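Local coordinates for manganese-dependent ADP-ribose/CDP-alcohol diphosphatase (Danio rerio, PDB 2NXF), which probably hydrolyses ADP-ribose, CDP-choline and related CDP-alcohols at a dinuclear metal centre of the calcineurin-like phosphoesterase type, at residues A[171-182]-A[190-198]; A[128-136]-A[146-157]. All coordinates share one frame; numbering follows the deposited sequence.

Contact 1 of 2, residues A[171-182]-A[190-198]; sequences LTQHNHNLQDLN and LEQRFVKFN
The end of helix 162-174 and the loop after it lie against residues 190-198, with L171 facing F194 (CA to CA 5.8 Å) and N182 facing V195, where K196 N donates to L181 O (2.8 Å). H174 lays its imidazole flat on the F194 ring, centroids 3.6 Å apart and planes at 5°, while R193 CG lies over the opposite face. With CG beside the backbone N (chi1 -69°), H174 rests CB on the phenyl and turns ND1 to E191, whose OE1 accepts on its syn lone pair (2.9 Å). Nearby, N175 ND2 reaches F194 O in the carbonyl plane (2.9 Å), and L171 CD1 packs on the same oxygen. N182 OD1 meets the edge of the F197 ring at CD2 (3.4 Å); F197 packs on N96, an active-site zinc ligand. The H174 side chain is about 2 Å from a zinc ion apart from the active-site pair, consistent with coordination. Without the imidazole, as with an alanine here, F194 would probably lose its stacking partner, E191 its N-H donor and the zinc a likely ligand. E191 is probably a second-shell residue, fixing the imidazole's rotation and perhaps making NE2, the likely metal-side nitrogen, a stronger donor.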
loop_
_atom_site.group_PDB
_atom_site.type_symbol
_atom_site.label_atom_id
_atom_site.label_comp_id
_atom_site.label_asym_id
_atom_site.label_seq_id
_atom_site.Cartn_x
_atom_site.Cartn_y
_atom_site.Cartn_z
ATOM N N LEU A 171 -9.808 16.717 7.568
ATOM C CA LEU A 171 -10.821 15.667 7.696
ATOM C C LEU A 171 -12.180 16.223 8.139
ATOM O O LEU A 171 -13.216 15.891 7.548
ATOM C CB LEU A 171 -10.370 14.598 8.687
ATOM C CG LEU A 171 -11.345 13.454 9.026
ATOM C CD1 LEU A 171 -11.822 12.753 7.744
ATOM C CD2 LEU A 171 -10.641 12.471 9.978
ATOM N N THR A 172 -12.181 17.054 9.180
ATOM C CA THR A 172 -13.451 17.539 9.737
ATOM C C THR A 172 -14.064 18.684 8.918
ATOM O O THR A 172 -15.256 18.984 9.052
ATOM C CB THR A 172 -13.348 17.891 11.238
ATOM O OG1 THR A 172 -12.378 18.937 11.433
ATOM C CG2 THR A 172 -12.967 16.640 12.056
ATOM N N GLN A 173 -13.265 19.315 8.057
ATOM C CA GLN A 173 -13.830 20.258 7.082
ATOM C C GLN A 173 -14.723 19.532 6.068
ATOM O O GLN A 173 -15.708 20.092 5.579
ATOM C CB GLN A 173 -12.730 21.043 6.359
ATOM C CG GLN A 173 -13.227 22.194 5.469
ATOM C CD GLN A 173 -14.159 23.164 6.185
ATOM O OE1 GLN A 173 -13.981 23.474 7.373
ATOM N NE2 GLN A 173 -15.165 23.658 5.461
ATOM N N HIS A 174 -14.381 18.281 5.771
ATOM C CA HIS A 174 -15.120 17.499 4.793
ATOM C C HIS A 174 -16.115 16.526 5.416
ATOM O O HIS A 174 -17.106 16.147 4.774
ATOM C CB HIS A 174 -14.138 16.727 3.913
ATOM C CG HIS A 174 -13.335 17.601 2.998
ATOM N ND1 HIS A 174 -13.792 17.997 1.759
ATOM C CD2 HIS A 174 -12.110 18.161 3.145
ATOM C CE1 HIS A 174 -12.884 18.765 1.181
ATOM N NE2 HIS A 174 -11.851 18.876 1.999
ATOM N N ASN A 175 -15.858 16.131 6.662
ATOM C CA ASN A 175 -16.662 15.121 7.338
ATOM C C ASN A 175 -17.130 15.602 8.703
ATOM O O ASN A 175 -16.333 15.779 9.621
ATOM C CB ASN A 175 -15.856 13.818 7.462
ATOM C CG ASN A 175 -16.696 12.638 7.938
ATOM O OD1 ASN A 175 -17.808 12.812 8.459
ATOM N ND2 ASN A 175 -16.159 11.434 7.771
ATOM N N HIS A 176 -18.437 15.788 8.831
ATOM C CA HIS A 176 -19.018 16.358 10.039
ATOM C C HIS A 176 -19.491 15.283 11.041
ATOM O O HIS A 176 -20.065 15.602 12.102
ATOM C CB HIS A 176 -20.138 17.317 9.634
ATOM C CG HIS A 176 -19.657 18.528 8.881
ATOM N ND1 HIS A 176 -20.454 19.635 8.668
ATOM C CD2 HIS A 176 -18.457 18.819 8.316
ATOM C CE1 HIS A 176 -19.772 20.543 7.991
ATOM N NE2 HIS A 176 -18.558 20.074 7.766
ATOM N N ASN A 177 -19.236 14.017 10.705
ATOM C CA ASN A 177 -19.575 12.897 11.578
ATOM C C ASN A 177 -18.547 12.794 12.717
ATOM O O ASN A 177 -17.811 11.810 12.805
ATOM C CB ASN A 177 -19.591 11.577 10.789
ATOM C CG ASN A 177 -20.700 11.508 9.738
ATOM O OD1 ASN A 177 -20.454 11.119 8.583
ATOM N ND2 ASN A 177 -21.919 11.833 10.139
ATOM N N LEU A 178 -18.505 13.808 13.594
ATOM C CA LEU A 178 -17.450 13.844 14.622
ATOM C C LEU A 178 -17.516 12.669 15.599
ATOM O O LEU A 178 -16.494 12.272 16.166
ATOM C CB LEU A 178 -17.447 15.181 15.372
ATOM C CG LEU A 178 -17.280 16.425 14.497
ATOM C CD1 LEU A 178 -17.316 17.692 15.354
ATOM C CD2 LEU A 178 -16.036 16.392 13.627
ATOM N N GLN A 179 -18.710 12.099 15.756
ATOM C CA GLN A 179 -18.929 10.968 16.653
ATOM C C GLN A 179 -18.347 9.660 16.097
ATOM O O GLN A 179 -18.062 8.733 16.857
ATOM C CB GLN A 179 -20.420 10.823 16.986
ATOM C CG GLN A 179 -21.305 10.144 15.921
ATOM C CD GLN A 179 -21.382 10.885 14.579
ATOM O OE1 GLN A 179 -21.250 12.111 14.514
ATOM N NE2 GLN A 179 -21.619 10.130 13.505
ATOM N N ASP A 180 -18.177 9.587 14.776
ATOM C CA ASP A 180 -17.535 8.439 14.138
ATOM C C ASP A 180 -17.037 8.823 12.759
ATOM O O ASP A 180 -17.754 8.693 11.760
ATOM C CB ASP A 180 -18.477 7.233 14.044
ATOM C CG ASP A 180 -17.788 5.991 13.465
ATOM O OD1 ASP A 180 -16.566 6.022 13.177
ATOM O OD2 ASP A 180 -18.485 4.968 13.302
ATOM N N LEU A 181 -15.789 9.274 12.707
ATOM C CA LEU A 181 -15.206 9.750 11.459
ATOM C C LEU A 181 -14.841 8.635 10.454
ATOM O O LEU A 181 -14.335 8.920 9.363
ATOM C CB LEU A 181 -14.025 10.702 11.742
ATOM C CG LEU A 181 -14.436 12.080 12.288
ATOM C CD1 LEU A 181 -13.245 12.816 12.909
ATOM C CD2 LEU A 181 -15.100 12.946 11.228
ATOM N N ASN A 182 -15.099 7.373 10.812
ATOM C CA ASN A 182 -14.983 6.269 9.842
ATOM C C ASN A 182 -16.204 6.206 8.917
ATOM O O ASN A 182 -16.182 5.507 7.898
ATOM C CB ASN A 182 -14.803 4.914 10.544
ATOM C CG ASN A 182 -13.434 4.768 11.183
ATOM O OD1 ASN A 182 -12.410 5.052 10.566
ATOM N ND2 ASN A 182 -13.421 4.353 12.454
ATOM N N LEU A 190 -16.783 11.287 -4.928
ATOM C CA LEU A 190 -15.410 11.234 -4.406
ATOM C C LEU A 190 -15.236 11.747 -2.973
ATOM O O LEU A 190 -14.221 11.447 -2.336
ATOM C CB LEU A 190 -14.423 11.947 -5.351
ATOM C CG LEU A 190 -14.367 11.512 -6.822
ATOM C CD1 LEU A 190 -13.372 12.370 -7.588
ATOM C CD2 LEU A 190 -14.001 10.037 -6.969
ATOM N N GLU A 191 -16.210 12.507 -2.464
ATOM C CA GLU A 191 -16.109 13.032 -1.084
ATOM C C GLU A 191 -16.198 11.935 -0.028
ATOM O O GLU A 191 -15.882 12.175 1.138
ATOM C CB GLU A 191 -17.180 14.100 -0.793
ATOM C CG GLU A 191 -16.925 15.462 -1.441
ATOM C CD GLU A 191 -15.797 16.251 -0.786
ATOM O OE1 GLU A 191 -15.870 16.543 0.430
ATOM O OE2 GLU A 191 -14.839 16.604 -1.501
ATOM N N GLN A 192 -16.628 10.735 -0.436
ATOM C CA GLN A 192 -16.610 9.565 0.454
ATOM C C GLN A 192 -15.234 9.301 1.069
ATOM O O GLN A 192 -15.138 8.725 2.158
ATOM C CB GLN A 192 -17.023 8.309 -0.306
ATOM C CG GLN A 192 -18.455 8.288 -0.792
ATOM C CD GLN A 192 -18.759 6.974 -1.489
ATOM O OE1 GLN A 192 -18.911 5.942 -0.833
ATOM N NE2 GLN A 192 -18.817 6.998 -2.820
ATOM N N ARG A 193 -14.180 9.720 0.373
ATOM C CA ARG A 193 -12.801 9.421 0.791
ATOM C C ARG A 193 -12.391 10.102 2.093
ATOM O O ARG A 193 -11.388 9.724 2.701
ATOM C CB ARG A 193 -11.803 9.783 -0.317
ATOM C CG ARG A 193 -11.571 11.281 -0.507
ATOM C CD ARG A 193 -10.728 11.519 -1.773
ATOM N NE ARG A 193 -10.343 12.916 -1.953
ATOM C CZ ARG A 193 -11.114 13.865 -2.487
ATOM N NH1 ARG A 193 -12.371 13.605 -2.877
ATOM N NH2 ARG A 193 -10.640 15.105 -2.629
ATOM N N PHE A 194 -13.148 11.127 2.509
ATOM C CA PHE A 194 -12.790 11.876 3.713
ATOM C C PHE A 194 -13.298 11.182 4.968
ATOM O O PHE A 194 -14.288 11.602 5.594
ATOM C CB PHE A 194 -13.267 13.335 3.612
ATOM C CG PHE A 194 -12.456 14.140 2.624
ATOM C CD1 PHE A 194 -11.139 14.505 2.923
ATOM C CD2 PHE A 194 -12.989 14.499 1.393
ATOM C CE1 PHE A 194 -10.377 15.232 2.009
ATOM C CE2 PHE A 194 -12.236 15.231 0.473
ATOM C CZ PHE A 194 -10.933 15.601 0.785
ATOM N N VAL A 195 -12.577 10.118 5.312
ATOM C CA VAL A 195 -12.837 9.272 6.466
ATOM C C VAL A 195 -11.525 9.045 7.210
ATOM O O VAL A 195 -10.444 9.183 6.623
ATOM C CB VAL A 195 -13.438 7.886 6.066
ATOM C CG1 VAL A 195 -14.873 8.066 5.591
ATOM C CG2 VAL A 195 -12.589 7.191 4.997
ATOM N N LYS A 196 -11.647 8.697 8.488
ATOM C CA LYS A 196 -10.540 8.542 9.428
ATOM C C LYS A 196 -9.590 7.403 9.038
ATOM O O LYS A 196 -8.401 7.417 9.400
ATOM C CB LYS A 196 -11.145 8.287 10.819
ATOM C CG LYS A 196 -10.195 8.261 11.979
ATOM C CD LYS A 196 -10.983 8.023 13.268
ATOM C CE LYS A 196 -10.079 7.528 14.376
ATOM N NZ LYS A 196 -10.794 7.457 15.694
ATOM N N PHE A 197 -10.103 6.413 8.296
ATOM C CA PHE A 197 -9.240 5.296 7.894
ATOM C C PHE A 197 -8.407 5.572 6.629
ATOM O O PHE A 197 -7.675 4.702 6.177
ATOM C CB PHE A 197 -10.018 3.979 7.803
ATOM C CG PHE A 197 -11.165 3.973 6.821
ATOM C CD1 PHE A 197 -10.935 3.727 5.455
ATOM C CD2 PHE A 197 -12.487 4.110 7.270
ATOM C CE1 PHE A 197 -12.003 3.646 4.536
ATOM C CE2 PHE A 197 -13.577 4.027 6.357
ATOM C CZ PHE A 197 -13.336 3.796 5.005
ATOM N N ASN A 198 -8.546 6.782 6.075
ATOM C CA ASN A 198 -7.693 7.251 4.999
ATOM C C ASN A 198 -6.724 8.334 5.471
ATOM O O ASN A 198 -6.656 8.669 6.656
ATOM C CB ASN A 198 -8.524 7.739 3.804
ATOM C CG ASN A 198 -9.296 6.626 3.148
ATOM O OD1 ASN A 198 -8.921 5.442 3.243
ATOM N ND2 ASN A 198 -10.366 6.985 2.447
HETATM O O HOH W 1 -17.699 16.385 2.132
#

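Contact 2 of 2, residues A[128-136]-A[146-157]; sequences GDDIYAYEF and LLDAYDLSVIGR
Y134 and L146 form the last antiparallel pair of the hairpin built from strands 134-139 and 142-146, and around it the chain splays into two loops tied together by polar groups. The pair is hydrogen-bonded: L146 N donates almost straight to Y134 O (2.8 Å), and Y134 N returns a bond to L146 O (3.0 Å). Their side chains run alongside each other in the same direction, with L146 CB over a face of the tyrosine ring and L146 CD2 at 3.6 Å from Y134 CE2; the hydroxyl beyond bonds to H91 and S114. Past the ladder a side chain replaces the strand partner, since D148, its CG anti to the backbone N (chi1 -177°), sends OD2 to Y132 N (2.8 Å). OD1 of the same carboxylate accepts from Y150 N in an Asx turn, and R104 pairs with OD2. R157 closes the far end. R157 NH1 and NH2 both donate to D130 O (2.8 Å each), which sits in the guanidinium plane, while R157 NE binds D151 O (2.8 Å) and R157 NH2 bridges to D151 OD1 (2.9 Å). The flat group is thereby fixed in rotation between the two loops. I131 fills the space between these anchors, its CG2 on D148 and its CG1 on D151. K163 of helix 162-174 and S202 also bind the D151 carboxylate, I131 and L147 touch Q205 of helix 203-219, and L147 bonds through its backbone to F226 in strand 222-227, the next strand of the seven-stranded sheet.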
loop_
_atom_site.group_PDB
_atom_site.type_symbol
_atom_site.label_atom_id
_atom_site.label_comp_id
_atom_site.label_asym_id
_atom_site.label_seq_id
_atom_site.Cartn_x
_atom_site.Cartn_y
_atom_site.Cartn_z
ATOM N N GLY A 128 14.156 11.068 8.321
ATOM C CA GLY A 128 14.676 12.178 9.141
ATOM C C GLY A 128 13.662 13.308 9.280
ATOM O O GLY A 128 13.766 14.145 10.191
ATOM N N ASP A 129 12.691 13.313 8.371
ATOM C CA ASP A 129 11.600 14.278 8.331
ATOM C C ASP A 129 10.307 13.710 8.927
ATOM O O ASP A 129 9.238 14.315 8.782
ATOM C CB ASP A 129 11.359 14.691 6.874
ATOM C CG ASP A 129 12.635 15.202 6.203
ATOM O OD1 ASP A 129 13.155 16.231 6.671
ATOM O OD2 ASP A 129 13.124 14.559 5.244
ATOM N N ASP A 130 10.416 12.555 9.592
ATOM C CA ASP A 130 9.253 11.852 10.186
ATOM C C ASP A 130 8.174 11.476 9.153
ATOM O O ASP A 130 6.978 11.564 9.430
ATOM C CB ASP A 130 8.676 12.658 11.372
ATOM C CG ASP A 130 7.830 11.811 12.330
ATOM O OD1 ASP A 130 7.916 10.555 12.320
ATOM O OD2 ASP A 130 7.082 12.423 13.117
ATOM N N ILE A 131 8.613 11.051 7.964
ATOM C CA ILE A 131 7.706 10.540 6.921
ATOM C C ILE A 131 8.305 9.208 6.479
ATOM O O ILE A 131 9.498 9.132 6.196
ATOM C CB ILE A 131 7.616 11.525 5.706
ATOM C CG1 ILE A 131 7.117 12.901 6.188
ATOM C CG2 ILE A 131 6.699 10.985 4.595
ATOM C CD1 ILE A 131 7.375 14.042 5.147
ATOM N N TYR A 132 7.478 8.160 6.446
ATOM C CA TYR A 132 7.983 6.834 6.110
ATOM C C TYR A 132 7.845 6.629 4.600
ATOM O O TYR A 132 6.896 6.014 4.106
ATOM C CB TYR A 132 7.241 5.737 6.900
ATOM C CG TYR A 132 7.760 4.368 6.541
ATOM C CD1 TYR A 132 9.059 3.983 6.876
ATOM C CD2 TYR A 132 6.935 3.450 5.860
ATOM C CE1 TYR A 132 9.564 2.717 6.500
ATOM C CE2 TYR A 132 7.414 2.187 5.506
ATOM C CZ TYR A 132 8.708 1.827 5.824
ATOM O OH TYR A 132 9.190 0.591 5.468
ATOM N N ALA A 133 8.806 7.190 3.875
ATOM C CA ALA A 133 8.842 7.111 2.430
ATOM C C ALA A 133 10.288 7.006 2.031
ATOM O O ALA A 133 11.178 7.649 2.637
ATOM C CB ALA A 133 8.234 8.370 1.816
ATOM N N TYR A 134 10.530 6.209 0.996
ATOM C CA TYR A 134 11.903 6.024 0.525
ATOM C C TYR A 134 11.920 5.538 -0.895
ATOM O O TYR A 134 10.896 5.106 -1.406
ATOM C CB TYR A 134 12.689 5.083 1.434
ATOM C CG TYR A 134 12.232 3.624 1.502
ATOM C CD1 TYR A 134 12.894 2.638 0.755
ATOM C CD2 TYR A 134 11.181 3.226 2.350
ATOM C CE1 TYR A 134 12.539 1.295 0.836
ATOM C CE2 TYR A 134 10.815 1.860 2.428
ATOM C CZ TYR A 134 11.496 0.915 1.669
ATOM O OH TYR A 134 11.167 -0.433 1.747
ATOM N N GLU A 135 13.085 5.657 -1.529
ATOM C CA GLU A 135 13.226 5.237 -2.913
ATOM C C GLU A 135 14.593 4.609 -3.096
ATOM O O GLU A 135 15.548 4.976 -2.406
ATOM C CB GLU A 135 13.014 6.425 -3.873
ATOM C CG GLU A 135 13.868 7.670 -3.577
ATOM C CD GLU A 135 15.156 7.756 -4.372
ATOM O OE1 GLU A 135 15.901 8.761 -4.169
ATOM O OE2 GLU A 135 15.448 6.827 -5.177
ATOM N N PHE A 136 14.663 3.651 -4.020
ATOM C CA PHE A 136 15.915 2.973 -4.328
ATOM C C PHE A 136 15.833 2.377 -5.712
ATOM O O PHE A 136 14.720 2.203 -6.262
ATOM C CB PHE A 136 16.171 1.873 -3.280
ATOM C CG PHE A 136 15.144 0.767 -3.286
ATOM C CD1 PHE A 136 15.420 -0.458 -3.897
ATOM C CD2 PHE A 136 13.914 0.935 -2.646
ATOM C CE1 PHE A 136 14.462 -1.477 -3.885
ATOM C CE2 PHE A 136 12.963 -0.083 -2.635
ATOM C CZ PHE A 136 13.243 -1.281 -3.265
ATOM N N LEU A 146 8.428 4.057 -2.283
ATOM C CA LEU A 146 7.384 3.676 -1.336
ATOM C C LEU A 146 6.925 4.950 -0.663
ATOM O O LEU A 146 7.768 5.705 -0.141
ATOM C CB LEU A 146 7.920 2.719 -0.254
ATOM C CG LEU A 146 7.788 1.213 -0.534
ATOM C CD1 LEU A 146 8.803 0.824 -1.595
ATOM C CD2 LEU A 146 7.991 0.396 0.765
ATOM N N LEU A 147 5.610 5.177 -0.690
ATOM C CA LEU A 147 5.018 6.391 -0.129
ATOM C C LEU A 147 4.303 6.115 1.180
ATOM O O LEU A 147 3.934 4.954 1.472
ATOM C CB LEU A 147 4.011 6.988 -1.121
ATOM C CG LEU A 147 4.528 7.388 -2.512
ATOM C CD1 LEU A 147 3.385 7.995 -3.325
ATOM C CD2 LEU A 147 5.715 8.347 -2.376
ATOM N N ASP A 148 4.114 7.199 1.949
ATOM C CA ASP A 148 3.484 7.194 3.257
ATOM C C ASP A 148 2.110 7.895 3.118
ATOM O O ASP A 148 1.999 9.126 3.222
ATOM C CB ASP A 148 4.399 7.975 4.229
ATOM C CG ASP A 148 3.894 7.985 5.673
ATOM O OD1 ASP A 148 2.784 7.477 5.978
ATOM O OD2 ASP A 148 4.655 8.514 6.505
ATOM N N ALA A 149 1.073 7.092 2.886
ATOM C CA ALA A 149 -0.255 7.641 2.623
ATOM C C ALA A 149 -0.971 8.124 3.900
ATOM O O ALA A 149 -2.090 8.657 3.805
ATOM C CB ALA A 149 -1.127 6.601 1.900
ATOM N N TYR A 150 -0.334 7.935 5.059
ATOM C CA TYR A 150 -0.840 8.438 6.355
ATOM C C TYR A 150 0.042 9.537 6.950
ATOM O O TYR A 150 -0.037 9.847 8.131
ATOM C CB TYR A 150 -1.087 7.282 7.349
ATOM C CG TYR A 150 -2.183 6.395 6.816
ATOM C CD1 TYR A 150 -3.525 6.620 7.160
ATOM C CD2 TYR A 150 -1.894 5.394 5.868
ATOM C CE1 TYR A 150 -4.540 5.838 6.628
ATOM C CE2 TYR A 150 -2.902 4.611 5.328
ATOM C CZ TYR A 150 -4.224 4.847 5.696
ATOM O OH TYR A 150 -5.253 4.083 5.180
ATOM N N ASP A 151 0.861 10.129 6.088
ATOM C CA ASP A 151 1.672 11.293 6.427
ATOM C C ASP A 151 0.743 12.385 6.983
ATOM O O ASP A 151 0.957 12.917 8.080
ATOM C CB ASP A 151 2.374 11.707 5.125
ATOM C CG ASP A 151 3.226 12.940 5.250
ATOM O OD1 ASP A 151 3.410 13.507 6.349
ATOM O OD2 ASP A 151 3.723 13.336 4.170
ATOM N N LEU A 152 -0.297 12.709 6.219
ATOM C CA LEU A 152 -1.396 13.484 6.782
ATOM C C LEU A 152 -2.465 12.487 7.195
ATOM O O LEU A 152 -3.033 11.815 6.350
ATOM C CB LEU A 152 -1.941 14.474 5.744
ATOM C CG LEU A 152 -0.943 15.506 5.210
ATOM C CD1 LEU A 152 -1.689 16.432 4.265
ATOM C CD2 LEU A 152 -0.286 16.296 6.337
ATOM N N SER A 153 -2.705 12.361 8.494
ATOM C CA SER A 153 -3.756 11.480 8.999
ATOM C C SER A 153 -4.010 11.827 10.447
ATOM O O SER A 153 -3.198 12.511 11.086
ATOM C CB SER A 153 -3.332 10.008 8.899
ATOM O OG SER A 153 -2.253 9.704 9.788
ATOM N N VAL A 154 -5.150 11.381 10.964
ATOM C CA VAL A 154 -5.367 11.508 12.396
ATOM C C VAL A 154 -4.955 10.229 13.128
ATOM O O VAL A 154 -4.696 10.259 14.324
ATOM C CB VAL A 154 -6.812 11.926 12.751
ATOM C CG1 VAL A 154 -7.090 13.338 12.257
ATOM C CG2 VAL A 154 -7.823 10.934 12.186
ATOM N N ILE A 155 -4.881 9.115 12.394
ATOM C CA ILE A 155 -4.584 7.826 13.022
ATOM C C ILE A 155 -3.077 7.539 13.102
ATOM O O ILE A 155 -2.642 6.707 13.926
ATOM C CB ILE A 155 -5.309 6.648 12.328
ATOM C CG1 ILE A 155 -4.837 6.493 10.865
ATOM C CG2 ILE A 155 -6.826 6.778 12.464
ATOM C CD1 ILE A 155 -5.283 5.194 10.250
ATOM N N GLY A 156 -2.302 8.236 12.273
ATOM C CA GLY A 156 -0.849 8.036 12.194
ATOM C C GLY A 156 0.008 9.215 12.635
ATOM O O GLY A 156 1.207 9.278 12.327
ATOM N N ARG A 157 -0.606 10.161 13.336
ATOM C CA ARG A 157 0.117 11.311 13.895
ATOM C C ARG A 157 -0.336 11.536 15.346
ATOM O O ARG A 157 -1.447 11.159 15.708
ATOM C CB ARG A 157 -0.149 12.553 13.039
ATOM C CG ARG A 157 0.442 12.510 11.616
ATOM C CD ARG A 157 1.981 12.465 11.648
ATOM N NE ARG A 157 2.558 12.381 10.304
ATOM C CZ ARG A 157 3.848 12.171 10.058
ATOM N NH1 ARG A 157 4.706 11.968 11.069
ATOM N NH2 ARG A 157 4.275 12.145 8.797
HETATM O O HOH W 2 4.661 11.697 14.105
#

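In the fold
Contact 2 comes first in the sequence, and helix 162-174 leads from it to contact 1: K163 near its start binds D151, and its last turn enters contact 1. The centres lie 20 Å apart, contact 2 at the ends of strands 134-139 and 142-146, inside the seven-stranded mixed sheet, and contact 1 farther from the centre of the chain. They nevertheless meet directly, since Y150 OH is 2.7 Å from F197 O, a probable hydrogen bond, and K196 packs on V154 and I155. Y150 and I155 touch N96, a ligand of one of the two active-site zinc ions, while N198 bonds to H265. These residues thus lie against the metal site and probably help to place its ligands.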